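Local coordinates for protein ureidoglycolate hydrolase (Arabidopsis thaliana, PDB 4PXE) that hydrolyses (S)-ureidoglycolate to glyoxylate, ammonium and carbon dioxide in plant purine breakdown, working as a manganese-dependent homodimer of the peptidase M20 family, at residues 166-169 / 170-174. Numbering follows the deposited sequence.
Sequences VVDG and QNVSF
Val167 and Ser173 face each other in a single beta bridge, their CA atoms 4.0 Å apart. The chain doubles back between them, so that 166-169 and 170-174 run nearly antiparallel, 155° apart. Two backbone bonds flank the bridge. Asp168 N donates to Val172 O at 2.8 Å, and Phe174 N donates to Val166 O at 3.1 Å. The reversal is a type I beta turn from Asp168 to Asn171, closed by Asn171 N bonding to Asp168 O. The whole is a short hairpin-like loop.

The carboxylate of Asp168 binds the amides of the turn. With chi1 at 68°, CG is tucked back over its own backbone, which brings OD2 to the returning chain. OD2 accepts from Gln170 N at 2.8 Å and from Val172 N at 2.9 Å. The two donors come from opposite faces of the carboxylate plane. The bond to Gln170 N closes an Asx turn within the beta turn; the bond to Val172 N ties the carboxylate to the returning arm of the loop as well. OD1 lies against Val172 CB and pairs with Arg141 in a salt bridge. Water 1 links OD1 to Gln170 OE1, and water 2 joins Asp168 O to Asn171 OD1. Replacing Asp168 by an alanine removes the carboxylate, which would probably leave the amides of Gln170 and Val172 without their shared acceptor and take this salt-bridge partner from Arg141. At the end of the loop away from the turn, Val166 CG1 lies alongside Phe174 CB at 4.1 Å.

The loop joins helix 156-164 to helix 174-180, away from the manganese sites. Asp168 also touches Phe142 of a neighbouring loop. Ser173 is the N-cap of the second helix, its OG bonded to Glu176 N. Val166 rests on Ala161 and Phe174 on Leu162, both of helix 156-164.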
loop_
_atom_site.group_PDB
_atom_site.type_symbol
_atom_site.label_atom_id
_atom_site.label_comp_id
_atom_site.label_asym_id
_atom_site.label_seq_id
_atom_site.Cartn_x
_atom_site.Cartn_y
_atom_site.Cartn_z
ATOM N N VAL A 166 11.213 18.549 -0.200
ATOM C CA VAL A 166 9.890 17.946 -0.346
ATOM C C VAL A 166 9.746 17.089 -1.600
ATOM O O VAL A 166 10.014 17.543 -2.712
ATOM C CB VAL A 166 8.780 19.007 -0.297
ATOM C CG1 VAL A 166 7.432 18.381 -0.665
ATOM C CG2 VAL A 166 8.728 19.635 1.077
ATOM N N VAL A 167 9.323 15.843 -1.396
ATOM C CA VAL A 167 9.034 14.900 -2.480
ATOM C C VAL A 167 7.726 14.168 -2.170
ATOM O O VAL A 167 7.286 14.133 -1.018
ATOM C CB VAL A 167 10.148 13.829 -2.641
ATOM C CG1 VAL A 167 11.480 14.469 -3.038
ATOM C CG2 VAL A 167 10.298 13.007 -1.357
ATOM N N ASP A 168 7.113 13.567 -3.185
ATOM C CA ASP A 168 5.908 12.772 -2.951
ATOM C C ASP A 168 6.228 11.305 -2.687
ATOM O O ASP A 168 7.394 10.937 -2.549
ATOM C CB ASP A 168 4.855 12.960 -4.069
ATOM C CG ASP A 168 5.280 12.393 -5.413
ATOM O OD1 ASP A 168 4.664 12.786 -6.428
ATOM O OD2 ASP A 168 6.194 11.541 -5.474
ATOM N N GLY A 169 5.191 10.476 -2.620
ATOM C CA GLY A 169 5.360 9.065 -2.311
ATOM C C GLY A 169 6.117 8.286 -3.370
ATOM O O GLY A 169 6.602 7.180 -3.106
ATOM N N GLN A 170 6.218 8.851 -4.569
ATOM C CA GLN A 170 6.934 8.196 -5.661
ATOM C C GLN A 170 8.273 8.885 -5.904
ATOM O O GLN A 170 8.879 8.733 -6.967
ATOM C CB GLN A 170 6.095 8.181 -6.945
ATOM C CG GLN A 170 4.882 7.246 -6.899
ATOM C CD GLN A 170 3.766 7.758 -5.998
ATOM O OE1 GLN A 170 3.266 8.870 -6.181
ATOM N NE2 GLN A 170 3.378 6.950 -5.013
ATOM N N ASN A 171 8.713 9.649 -4.908
ATOM C CA ASN A 171 9.974 10.384 -4.958
ATOM C C ASN A 171 10.047 11.476 -6.030
ATOM O O ASN A 171 11.131 11.882 -6.437
ATOM C CB ASN A 171 11.171 9.423 -5.069
ATOM C CG ASN A 171 11.405 8.638 -3.791
ATOM O OD1 ASN A 171 11.171 9.138 -2.687
ATOM N ND2 ASN A 171 11.871 7.399 -3.932
ATOM N N VAL A 172 8.893 11.965 -6.478
ATOM C CA VAL A 172 8.876 13.115 -7.375
ATOM C C VAL A 172 8.926 14.392 -6.541
ATOM O O VAL A 172 8.142 14.557 -5.605
ATOM C CB VAL A 172 7.614 13.122 -8.263
ATOM C CG1 VAL A 172 7.626 14.327 -9.199
ATOM C CG2 VAL A 172 7.509 11.815 -9.048
ATOM N N SER A 173 9.854 15.293 -6.858
ATOM C CA SER A 173 10.019 16.495 -6.056
ATOM C C SER A 173 8.859 17.452 -6.298
ATOM O O SER A 173 8.174 17.360 -7.321
ATOM C CB SER A 173 11.349 17.198 -6.356
ATOM O OG SER A 173 11.340 17.795 -7.643
ATOM N N PHE A 174 8.642 18.358 -5.351
ATOM C CA PHE A 174 7.644 19.407 -5.522
ATOM C C PHE A 174 7.944 20.209 -6.778
ATOM O O PHE A 174 7.045 20.503 -7.562
ATOM C CB PHE A 174 7.597 20.329 -4.307
ATOM C CG PHE A 174 6.700 21.521 -4.494
ATOM C CD1 PHE A 174 5.323 21.394 -4.361
ATOM C CD2 PHE A 174 7.225 22.761 -4.827
ATOM C CE1 PHE A 174 4.493 22.477 -4.542
ATOM C CE2 PHE A 174 6.401 23.853 -5.010
ATOM C CZ PHE A 174 5.030 23.711 -4.864
HETATM O O HOH W 1 3.714 10.778 -7.963
HETATM O O HOH W 2 9.034 9.148 -1.030
#